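PDB 5LP5: penicillin-binding protein 2 (Pbp2) from Helicobacter pylori, which probably cross-links peptidoglycan as a penicillin-binding transpeptidase of the cell-wall synthesis machinery that determines cell shape, working in complex with MreC. Local coordinates for residues G487-A499 and S506-Q518. Sequence-based numbering, arbitrary orientation.
Sequences GMYEVCNHKDGTA and SKITLACKTGTAQ
The last two turns of helix 475-493 run across the start of strand 511-517 at 82°, their axes 5.3 Å apart, and Cys512 N donates to Met488 O (3.1 Å) from well above the carbonyl plane, a bond between helix and strand backbones. One turn on, the disulfide Cys492-Cys512 makes the join covalent. Cys512 SG sits between its own backbone N and carbonyl carbon (chi1 53°), which turns it to the helix; Val491 CG1 of the helix packs on it at 3.6 Å, and Ala499 CB, from the loop that follows, at 3.9 Å. At the helix end, Asn493 ND2 reaches Leu510 O at 2.7 Å, nearly in line with that C=O, and also donates to Tyr489 O, so two bonds fix its amide. Thr509 CG2 meets the Tyr489 ring at its edge, 3.6 Å from CE1, while Asn493 CB lies over the rim of one face. Past the turn, the methyl CG2 of Thr498 points at Thr514 OG1. This strand borders the transpeptidase sheet, pairing with strand 542-549, and its Lys513-Thr514-Gly515 matches the KTG motif that lines the active site in penicillin-binding proteins. One covalent link and two hydrogen bonds to backbone oxygens thus fix the helix end against residues 510-512, just ahead of that probable motif.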
loop_
_atom_site.group_PDB
_atom_site.type_symbol
_atom_site.label_atom_id
_atom_site.label_comp_id
_atom_site.label_asym_id
_atom_site.label_seq_id
_atom_site.Cartn_x
_atom_site.Cartn_y
_atom_site.Cartn_z
ATOM N N GLY A 487 -9.367 -2.218 49.898
ATOM C CA GLY A 487 -10.147 -1.000 49.806
ATOM C C GLY A 487 -10.801 -0.871 48.437
ATOM O O GLY A 487 -12.021 -0.690 48.351
ATOM N N MET A 488 -9.992 -0.974 47.375
ATOM C CA MET A 488 -10.494 -0.883 46.000
ATOM C C MET A 488 -11.544 -1.968 45.775
ATOM O O MET A 488 -12.580 -1.723 45.159
ATOM C CB MET A 488 -9.354 -1.010 44.974
ATOM C CG MET A 488 -8.335 0.138 44.986
ATOM S SD MET A 488 -6.963 0.048 43.799
ATOM C CE MET A 488 -7.944 0.370 42.336
ATOM N N TYR A 489 -11.279 -3.164 46.299
ATOM C CA TYR A 489 -12.256 -4.255 46.286
ATOM C C TYR A 489 -13.598 -3.804 46.870
ATOM O O TYR A 489 -14.664 -4.056 46.295
ATOM C CB TYR A 489 -11.716 -5.457 47.067
ATOM C CG TYR A 489 -12.703 -6.604 47.193
ATOM C CD1 TYR A 489 -13.050 -7.379 46.090
ATOM C CD2 TYR A 489 -13.292 -6.907 48.420
ATOM C CE1 TYR A 489 -13.949 -8.419 46.216
ATOM C CE2 TYR A 489 -14.198 -7.941 48.550
ATOM C CZ TYR A 489 -14.513 -8.696 47.450
ATOM O OH TYR A 489 -15.401 -9.729 47.576
ATOM N N GLU A 490 -13.522 -3.116 48.009
ATOM C CA GLU A 490 -14.705 -2.647 48.723
ATOM C C GLU A 490 -15.455 -1.540 47.977
ATOM O O GLU A 490 -16.656 -1.401 48.127
ATOM C CB GLU A 490 -14.329 -2.195 50.146
ATOM C CG GLU A 490 -14.070 -3.350 51.106
ATOM C CD GLU A 490 -13.578 -2.922 52.481
ATOM O OE1 GLU A 490 -13.550 -1.708 52.796
ATOM O OE2 GLU A 490 -13.217 -3.823 53.266
ATOM N N VAL A 491 -14.761 -0.758 47.168
ATOM C CA VAL A 491 -15.423 0.324 46.427
ATOM C C VAL A 491 -16.480 -0.222 45.482
ATOM O O VAL A 491 -17.528 0.387 45.290
ATOM C CB VAL A 491 -14.421 1.174 45.612
ATOM C CG1 VAL A 491 -15.154 2.243 44.820
ATOM C CG2 VAL A 491 -13.401 1.833 46.530
ATOM N N CYS A 492 -16.168 -1.381 44.911
ATOM C CA CYS A 492 -16.961 -2.021 43.868
ATOM C C CYS A 492 -17.895 -3.080 44.444
ATOM O O CYS A 492 -18.922 -3.386 43.837
ATOM C CB CYS A 492 -16.019 -2.690 42.867
ATOM S SG CYS A 492 -15.514 -1.734 41.416
ATOM N N ASN A 493 -17.530 -3.641 45.601
ATOM C CA ASN A 493 -18.187 -4.847 46.131
ATOM C C ASN A 493 -18.908 -4.707 47.480
ATOM O O ASN A 493 -19.866 -5.426 47.743
ATOM C CB ASN A 493 -17.168 -5.972 46.229
ATOM C CG ASN A 493 -16.645 -6.378 44.878
ATOM O OD1 ASN A 493 -17.362 -6.987 44.091
ATOM N ND2 ASN A 493 -15.395 -6.021 44.590
ATOM N N HIS A 494 -18.435 -3.819 48.349
ATOM C CA HIS A 494 -19.117 -3.513 49.618
ATOM C C HIS A 494 -20.296 -2.572 49.330
ATOM O O HIS A 494 -20.215 -1.718 48.455
ATOM C CB HIS A 494 -18.131 -2.869 50.597
ATOM C CG HIS A 494 -18.590 -2.862 52.027
ATOM N ND1 HIS A 494 -19.581 -2.021 52.495
ATOM C CD2 HIS A 494 -18.162 -3.572 53.099
ATOM C CE1 HIS A 494 -19.762 -2.235 53.785
ATOM N NE2 HIS A 494 -18.913 -3.167 54.177
ATOM N N LYS A 495 -21.387 -2.719 50.069
ATOM C CA LYS A 495 -22.631 -1.999 49.761
ATOM C C LYS A 495 -22.517 -0.494 50.017
ATOM O O LYS A 495 -23.205 0.310 49.382
ATOM C CB LYS A 495 -23.793 -2.616 50.536
ATOM C CG LYS A 495 -23.972 -4.095 50.200
ATOM C CD LYS A 495 -25.168 -4.736 50.885
ATOM C CE LYS A 495 -25.452 -6.123 50.321
ATOM N NZ LYS A 495 -26.406 -6.880 51.184
ATOM N N ASP A 496 -21.620 -0.131 50.931
ATOM C CA ASP A 496 -21.284 1.266 51.221
ATOM C C ASP A 496 -20.439 1.913 50.139
ATOM O O ASP A 496 -20.465 3.139 49.972
ATOM C CB ASP A 496 -20.520 1.341 52.539
ATOM C CG ASP A 496 -21.376 0.976 53.711
ATOM O OD1 ASP A 496 -22.604 1.151 53.598
ATOM O OD2 ASP A 496 -20.828 0.536 54.740
ATOM N N GLY A 497 -19.682 1.082 49.427
ATOM C CA GLY A 497 -18.792 1.534 48.363
ATOM C C GLY A 497 -19.445 2.533 47.436
ATOM O O GLY A 497 -20.621 2.403 47.085
ATOM N N THR A 498 -18.682 3.548 47.053
ATOM C CA THR A 498 -19.194 4.572 46.141
ATOM C C THR A 498 -19.679 3.963 44.824
ATOM O O THR A 498 -20.675 4.399 44.263
ATOM C CB THR A 498 -18.153 5.684 45.856
ATOM O OG1 THR A 498 -18.630 6.530 44.798
ATOM C CG2 THR A 498 -16.809 5.109 45.456
ATOM N N ALA A 499 -18.983 2.931 44.360
ATOM C CA ALA A 499 -19.257 2.330 43.059
ATOM C C ALA A 499 -19.963 0.980 43.167
ATOM O O ALA A 499 -19.594 0.031 42.477
ATOM C CB ALA A 499 -17.945 2.167 42.309
ATOM N N SER A 506 -21.585 -7.648 36.497
ATOM C CA SER A 506 -20.231 -7.954 36.035
ATOM C C SER A 506 -19.947 -9.432 36.204
ATOM O O SER A 506 -20.124 -9.976 37.290
ATOM C CB SER A 506 -19.174 -7.156 36.815
ATOM O OG SER A 506 -17.866 -7.621 36.499
ATOM N N LYS A 507 -19.479 -10.075 35.138
ATOM C CA LYS A 507 -19.227 -11.517 35.155
ATOM C C LYS A 507 -17.972 -11.933 35.954
ATOM O O LYS A 507 -17.771 -13.102 36.245
ATOM C CB LYS A 507 -19.185 -12.039 33.718
ATOM C CG LYS A 507 -20.584 -12.161 33.131
ATOM C CD LYS A 507 -20.664 -12.083 31.614
ATOM C CE LYS A 507 -22.117 -12.029 31.147
ATOM N NZ LYS A 507 -22.979 -13.078 31.762
ATOM N N ILE A 508 -17.160 -10.959 36.329
ATOM C CA ILE A 508 -15.944 -11.203 37.088
ATOM C C ILE A 508 -15.930 -10.271 38.292
ATOM O O ILE A 508 -16.653 -9.261 38.325
ATOM C CB ILE A 508 -14.693 -10.878 36.229
ATOM C CG1 ILE A 508 -14.695 -11.670 34.921
ATOM C CG2 ILE A 508 -13.397 -11.153 36.987
ATOM C CD1 ILE A 508 -14.515 -13.159 35.106
ATOM N N THR A 509 -15.074 -10.588 39.263
ATOM C CA THR A 509 -14.863 -9.709 40.407
ATOM C C THR A 509 -13.941 -8.556 40.078
ATOM O O THR A 509 -12.844 -8.756 39.566
ATOM C CB THR A 509 -14.309 -10.462 41.614
ATOM O OG1 THR A 509 -15.096 -11.640 41.839
ATOM C CG2 THR A 509 -14.395 -9.603 42.844
ATOM N N LEU A 510 -14.416 -7.356 40.409
ATOM C CA LEU A 510 -13.745 -6.110 40.112
ATOM C C LEU A 510 -13.224 -5.428 41.378
ATOM O O LEU A 510 -13.747 -5.629 42.471
ATOM C CB LEU A 510 -14.720 -5.165 39.403
ATOM C CG LEU A 510 -15.079 -5.467 37.948
ATOM C CD1 LEU A 510 -16.304 -4.709 37.473
ATOM C CD2 LEU A 510 -13.912 -5.127 37.051
ATOM N N ALA A 511 -12.196 -4.602 41.193
ATOM C CA ALA A 511 -11.645 -3.739 42.235
ATOM C C ALA A 511 -11.338 -2.373 41.595
ATOM O O ALA A 511 -10.624 -2.306 40.605
ATOM C CB ALA A 511 -10.382 -4.360 42.802
ATOM N N CYS A 512 -11.871 -1.296 42.165
ATOM C CA CYS A 512 -11.845 0.028 41.527
ATOM C C CYS A 512 -11.526 1.174 42.507
ATOM O O CYS A 512 -11.361 0.978 43.710
ATOM C CB CYS A 512 -13.212 0.300 40.854
ATOM S SG CYS A 512 -14.638 0.075 41.971
ATOM N N LYS A 513 -11.411 2.372 41.951
ATOM C CA LYS A 513 -11.432 3.628 42.696
ATOM C C LYS A 513 -12.023 4.687 41.773
ATOM O O LYS A 513 -11.623 4.818 40.617
ATOM C CB LYS A 513 -10.035 4.050 43.158
ATOM C CG LYS A 513 -10.000 5.348 43.969
ATOM C CD LYS A 513 -10.637 5.183 45.345
ATOM C CE LYS A 513 -11.162 6.491 45.916
ATOM N NZ LYS A 513 -12.494 6.892 45.360
ATOM N N THR A 514 -12.995 5.430 42.269
ATOM C CA THR A 514 -13.584 6.508 41.486
ATOM C C THR A 514 -12.832 7.807 41.753
ATOM O O THR A 514 -12.003 7.882 42.679
ATOM C CB THR A 514 -15.067 6.706 41.836
ATOM O OG1 THR A 514 -15.219 6.705 43.263
ATOM C CG2 THR A 514 -15.905 5.591 41.228
ATOM N N GLY A 515 -13.121 8.812 40.927
ATOM C CA GLY A 515 -12.643 10.181 41.144
ATOM C C GLY A 515 -13.545 11.220 40.483
ATOM O O GLY A 515 -14.332 10.913 39.587
ATOM N N THR A 516 -13.462 12.460 40.961
ATOM C CA THR A 516 -14.106 13.584 40.282
ATOM C C THR A 516 -13.147 14.759 40.317
ATOM O O THR A 516 -12.426 14.960 41.295
ATOM C CB THR A 516 -15.476 13.979 40.889
ATOM O OG1 THR A 516 -16.417 12.902 40.736
ATOM C CG2 THR A 516 -16.043 15.212 40.183
ATOM N N ALA A 517 -13.139 15.518 39.227
ATOM C CA ALA A 517 -12.242 16.646 39.085
ATOM C C ALA A 517 -13.008 17.920 38.703
ATOM O O ALA A 517 -13.758 17.918 37.730
ATOM C CB ALA A 517 -11.202 16.308 38.042
ATOM N N GLN A 518 -12.820 18.994 39.476
ATOM C CA GLN A 518 -13.460 20.276 39.175
ATOM C C GLN A 518 -12.696 21.017 38.087
ATOM O O GLN A 518 -11.491 20.808 37.932
ATOM C CB GLN A 518 -13.546 21.158 40.421
ATOM C CG GLN A 518 -14.787 20.950 41.287
ATOM C CD GLN A 518 -14.467 20.305 42.620
ATOM O OE1 GLN A 518 -13.469 20.648 43.260
ATOM N NE2 GLN A 518 -15.304 19.363 43.042
#